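Local coordinates for putative S-adenosyl-L-methionine-dependent Methyltransferase (Methanococcus maripaludis, PDB 3DLC), which binds S-adenosylmethionine and probably transfers its methyl group to an acceptor not firmly established, possibly a sterol-like one, at residues I97-D109 against F123-Y135. Residues are numbered along the deposited sequence; the frame is centred on the assembly and turned at random. Where two conformers were deposited one is given.
Sequences IVQGDVHNIPIED and FWEDVATAFREIY. Unlike the reference sequence in segment 123-135: Ala-128 (reference Thr). With SAM (S-adenosylmethionine), chain C.
His-103 spans the contact by its ring edge: NE2 donates to Glu-125 O at 2.5 Å, a short bond bent to 149° at the hydrogen. That oxygen lies near the imidazole plane, whereas the donor stands above the carbonyl plane. Across the ring, ND1 donates to Asp-101 OD1 on its syn side at 2.7 Å, and His-103 N reaches the same oxygen from the anti side, closing an Asx turn. OD1 also accepts N6 of S-adenosylmethionine, so three N-H groups converge on one carboxylate oxygen, which probably favours a charged Asp-101. Bonds at both ring nitrogens fix the rotation of the imidazole. Were an alanine here, Glu-125 O would probably lose this donor, and Asp-101, still bonded to the backbone N, would be less firmly held against the adenine.

Val-102 is the apolar counterpart. CG1, placed between the backbone N and the carbonyl carbon (chi1 69°), sits 3.8 Å from the centroid of the five-membered ring of Trp-124 and 7° off its normal, a CH-pi contact over the face. CG2 meets Ile-134 CD1 at 3.9 Å. Farther along helix 127-137, the bent Glu-133 chain brings OE1 to Ile-105 N, which it accepts at 2.8 Å through the anti lone pair; OE2 pairs with Arg-136.

In this Rossmann-like methyltransferase fold, the loop after strand 95-99 reads the adenine edge, Val-102 N donating to N1 of S-adenosylmethionine at 3.2 Å. The chemistry implies that His-103 borders the adenine amine and braces the carboxylate that binds it, linking Asp-101 to the backbone before helix 127-137.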
# COMPACT_ATOMS: atom_id res chain seq x y z
N ILE A 97 5.60 13.60 -0.63
CA ILE A 97 6.44 12.42 -0.49
C ILE A 97 7.14 12.52 0.86
O ILE A 97 7.71 13.55 1.19
CB ILE A 97 7.43 12.33 -1.69
CG1 ILE A 97 6.69 12.29 -3.05
CG2 ILE A 97 8.34 11.16 -1.55
CD1 ILE A 97 5.65 11.23 -3.28
N VAL A 98 7.06 11.44 1.62
CA VAL A 98 7.68 11.36 2.95
C VAL A 98 8.67 10.20 3.00
O VAL A 98 8.33 9.05 2.77
CB VAL A 98 6.60 11.18 4.02
CG1 VAL A 98 7.21 11.13 5.40
CG2 VAL A 98 5.53 12.28 3.88
N GLN A 99 9.90 10.54 3.28
CA GLN A 99 10.96 9.56 3.42
C GLN A 99 10.84 8.96 4.80
O GLN A 99 10.96 9.66 5.81
CB GLN A 99 12.32 10.26 3.22
CG GLN A 99 13.52 9.41 3.39
CD GLN A 99 13.70 8.46 2.24
OE1 GLN A 99 13.60 8.84 1.06
NE2 GLN A 99 13.99 7.20 2.58
N GLY A 100 10.56 7.67 4.91
CA GLY A 100 10.45 7.05 6.21
C GLY A 100 9.97 5.63 6.12
O GLY A 100 9.63 5.11 5.07
N ASP A 101 9.93 5.00 7.28
CA ASP A 101 9.69 3.58 7.46
C ASP A 101 8.43 3.34 8.27
O ASP A 101 8.14 4.05 9.25
CB ASP A 101 10.92 3.01 8.23
CG ASP A 101 11.06 1.53 8.17
OD1 ASP A 101 10.11 0.79 8.47
OD2 ASP A 101 12.17 1.06 7.79
N VAL A 102 7.66 2.33 7.86
CA VAL A 102 6.44 1.94 8.55
C VAL A 102 6.69 1.61 10.03
O VAL A 102 5.79 1.68 10.85
CB VAL A 102 5.75 0.75 7.82
CG1 VAL A 102 6.56 -0.54 7.94
CG2 VAL A 102 4.32 0.59 8.33
N HIS A 103 7.93 1.25 10.37
CA HIS A 103 8.23 0.90 11.76
C HIS A 103 8.50 2.11 12.63
O HIS A 103 8.69 1.95 13.84
CB HIS A 103 9.43 -0.04 11.85
CG HIS A 103 9.23 -1.33 11.13
ND1 HIS A 103 9.60 -1.49 9.82
CD2 HIS A 103 8.62 -2.48 11.50
CE1 HIS A 103 9.28 -2.72 9.44
NE2 HIS A 103 8.68 -3.34 10.44
N ASN A 104 8.52 3.30 12.05
CA ASN A 104 8.77 4.52 12.82
C ASN A 104 8.27 5.69 11.98
O ASN A 104 9.02 6.45 11.40
CB ASN A 104 10.26 4.62 13.14
CG ASN A 104 10.56 5.80 13.98
OD1 ASN A 104 9.86 6.03 14.95
ND2 ASN A 104 11.62 6.55 13.65
N ILE A 105 6.96 5.79 11.92
CA ILE A 105 6.32 6.70 10.97
C ILE A 105 6.42 8.14 11.45
O ILE A 105 5.99 8.43 12.57
CB ILE A 105 4.84 6.33 10.74
CG1 ILE A 105 4.71 4.88 10.27
CG2 ILE A 105 4.21 7.31 9.72
CD1 ILE A 105 3.25 4.37 10.14
N PRO A 106 6.95 9.05 10.63
CA PRO A 106 7.14 10.46 11.05
C PRO A 106 5.88 11.29 10.87
O PRO A 106 5.86 12.30 10.17
CB PRO A 106 8.27 10.93 10.14
CG PRO A 106 8.00 10.23 8.87
CD PRO A 106 7.54 8.82 9.29
N ILE A 107 4.83 10.79 11.50
CA ILE A 107 3.51 11.41 11.48
C ILE A 107 2.95 11.35 12.90
O ILE A 107 3.17 10.39 13.63
CB ILE A 107 2.59 10.68 10.45
CG1 ILE A 107 3.17 10.82 9.03
CG2 ILE A 107 1.15 11.22 10.50
CD1 ILE A 107 2.43 10.00 7.99
N GLU A 108 2.23 12.41 13.27
CA GLU A 108 1.66 12.48 14.61
C GLU A 108 0.56 11.47 14.86
O GLU A 108 -0.04 10.90 13.95
CB GLU A 108 1.16 13.89 14.95
CG GLU A 108 -0.05 14.38 14.20
CD GLU A 108 -0.43 15.81 14.61
OE1 GLU A 108 0.47 16.60 14.98
OE2 GLU A 108 -1.62 16.17 14.55
N ASP A 109 0.29 11.28 16.13
CA ASP A 109 -0.77 10.39 16.56
C ASP A 109 -2.12 10.83 16.00
O ASP A 109 -2.42 12.03 15.91
CB ASP A 109 -0.94 10.43 18.08
CG ASP A 109 0.29 9.97 18.87
OD1 ASP A 109 1.28 9.46 18.32
OD2 ASP A 109 0.24 10.12 20.11
N PHE A 123 6.63 -7.48 2.47
CA PHE A 123 8.07 -7.33 2.67
C PHE A 123 8.45 -6.90 4.09
O PHE A 123 9.62 -7.03 4.47
CB PHE A 123 8.65 -6.28 1.70
CG PHE A 123 8.50 -6.65 0.25
CD1 PHE A 123 9.25 -7.66 -0.32
CD2 PHE A 123 7.62 -5.96 -0.56
CE1 PHE A 123 9.11 -7.93 -1.70
CE2 PHE A 123 7.50 -6.24 -1.89
CZ PHE A 123 8.21 -7.25 -2.45
N TRP A 124 7.53 -6.38 4.87
CA TRP A 124 7.91 -5.79 6.16
C TRP A 124 8.49 -6.76 7.14
O TRP A 124 7.95 -7.83 7.33
CB TRP A 124 6.74 -5.06 6.85
CG TRP A 124 6.13 -3.99 6.04
CD1 TRP A 124 6.69 -3.32 4.98
CD2 TRP A 124 4.82 -3.43 6.21
NE1 TRP A 124 5.80 -2.40 4.48
CE2 TRP A 124 4.63 -2.47 5.19
CE3 TRP A 124 3.78 -3.65 7.11
CZ2 TRP A 124 3.46 -1.75 5.08
CZ3 TRP A 124 2.61 -2.95 6.97
CH2 TRP A 124 2.46 -2.01 5.96
N GLU A 125 9.60 -6.35 7.75
CA GLU A 125 10.21 -7.08 8.85
C GLU A 125 9.33 -6.72 10.09
O GLU A 125 8.54 -5.82 10.00
CB GLU A 125 11.67 -6.60 9.03
CG GLU A 125 12.56 -6.88 7.80
CD GLU A 125 13.94 -6.18 7.83
OE1 GLU A 125 14.25 -5.44 8.79
OE2 GLU A 125 14.70 -6.38 6.85
N ASP A 126 9.41 -7.39 11.21
CA ASP A 126 8.64 -6.90 12.37
C ASP A 126 7.25 -6.26 12.17
O ASP A 126 6.98 -5.08 12.47
CB ASP A 126 9.52 -5.94 13.17
CG ASP A 126 9.04 -5.80 14.60
OD1 ASP A 126 8.03 -6.46 14.96
OD2 ASP A 126 9.64 -4.99 15.33
N VAL A 127 6.34 -7.11 11.74
CA VAL A 127 5.00 -6.65 11.43
C VAL A 127 4.21 -6.20 12.65
O VAL A 127 3.34 -5.35 12.53
CB VAL A 127 4.21 -7.64 10.57
CG1 VAL A 127 4.84 -7.72 9.16
CG2 VAL A 127 4.12 -9.00 11.22
N ALA A 128 4.52 -6.73 13.83
CA ALA A 128 3.83 -6.28 15.05
C ALA A 128 4.10 -4.79 15.26
O ALA A 128 3.20 -4.00 15.54
CB ALA A 128 4.28 -7.07 16.26
N THR A 129 5.37 -4.39 15.15
CA THR A 129 5.73 -3.00 15.32
C THR A 129 5.10 -2.14 14.23
O THR A 129 4.60 -1.03 14.49
CB THR A 129 7.25 -2.84 15.34
OG1 THR A 129 7.75 -3.53 16.48
CG2 THR A 129 7.69 -1.37 15.36
N ALA A 130 5.12 -2.63 13.00
CA ALA A 130 4.54 -1.89 11.87
C ALA A 130 3.06 -1.61 12.13
O ALA A 130 2.60 -0.49 11.95
CB ALA A 130 4.71 -2.67 10.58
N PHE A 131 2.31 -2.63 12.54
CA PHE A 131 0.88 -2.43 12.79
C PHE A 131 0.57 -1.60 14.02
O PHE A 131 -0.42 -0.89 14.03
CB PHE A 131 0.11 -3.75 12.71
CG PHE A 131 -0.20 -4.12 11.28
CD1 PHE A 131 -1.30 -3.57 10.63
CD2 PHE A 131 0.68 -4.90 10.54
CE1 PHE A 131 -1.53 -3.84 9.30
CE2 PHE A 131 0.44 -5.17 9.21
CZ PHE A 131 -0.65 -4.63 8.59
N ARG A 132 1.42 -1.61 15.03
CA ARG A 132 1.27 -0.66 16.14
C ARG A 132 1.44 0.77 15.66
O ARG A 132 0.72 1.67 16.09
CB ARG A 132 2.23 -0.99 17.28
CG ARG A 132 1.76 -2.20 18.10
CD ARG A 132 2.68 -2.44 19.31
NE ARG A 132 2.04 -3.31 20.29
CZ ARG A 132 2.05 -4.61 20.25
NH1 ARG A 132 2.80 -5.27 19.40
NH2 ARG A 132 1.30 -5.29 21.11
N GLU A 133 2.41 0.98 14.76
CA GLU A 133 2.60 2.34 14.20
C GLU A 133 1.41 2.78 13.35
O GLU A 133 0.95 3.92 13.41
CB GLU A 133 3.91 2.41 13.39
CG GLU A 133 5.12 2.60 14.25
CD GLU A 133 5.11 3.99 14.85
OE1 GLU A 133 5.46 4.97 14.14
OE2 GLU A 133 4.70 4.13 16.02
N ILE A 134 0.92 1.87 12.51
CA ILE A 134 -0.25 2.13 11.69
C ILE A 134 -1.43 2.51 12.58
O ILE A 134 -2.15 3.48 12.32
CB ILE A 134 -0.56 0.92 10.80
CG1 ILE A 134 0.53 0.84 9.72
CG2 ILE A 134 -1.95 0.98 10.19
CD1 ILE A 134 0.62 -0.52 9.00
N TYR A 135 -1.63 1.76 13.65
CA TYR A 135 -2.75 2.06 14.53
C TYR A 135 -2.54 3.40 15.23
O TYR A 135 -3.52 4.14 15.43
CB TYR A 135 -2.99 0.93 15.53
CG TYR A 135 -4.39 0.88 16.09
CD1 TYR A 135 -5.45 0.62 15.25
CD2 TYR A 135 -4.67 1.04 17.42
CE1 TYR A 135 -6.73 0.50 15.70
CE2 TYR A 135 -5.99 0.91 17.92
CZ TYR A 135 -7.00 0.63 17.03
OH TYR A 135 -8.31 0.53 17.44
N SAM C . 2.68 0.78 -3.69
CA SAM C . 3.40 0.78 -4.99
C SAM C . 2.54 0.13 -6.05
O SAM C . 1.60 -0.59 -5.69
OXT SAM C . 2.84 0.30 -7.22
CB SAM C . 4.75 0.10 -4.86
CG SAM C . 4.73 -1.35 -4.49
SD SAM C . 6.42 -1.96 -4.37
CE SAM C . 6.03 -3.63 -4.81
C5' SAM C . 6.74 -2.05 -2.53
C4' SAM C . 7.23 -0.77 -1.80
O4' SAM C . 7.24 -0.77 -0.34
C3' SAM C . 8.62 -0.27 -2.28
O3' SAM C . 8.46 1.01 -2.83
C2' SAM C . 9.45 -0.25 -0.99
O2' SAM C . 10.52 0.66 -0.93
C1' SAM C . 8.37 -0.03 0.09
N9 SAM C . 8.75 -0.52 1.42
C8 SAM C . 9.16 -1.79 1.74
N7 SAM C . 9.33 -1.91 3.08
C5 SAM C . 9.06 -0.69 3.62
C6 SAM C . 9.10 -0.19 4.93
N6 SAM C . 9.52 -0.89 5.99
N1 SAM C . 8.70 1.09 5.11
C2 SAM C . 8.31 1.88 4.06
N3 SAM C . 8.31 1.46 2.76
C4 SAM C . 8.67 0.19 2.59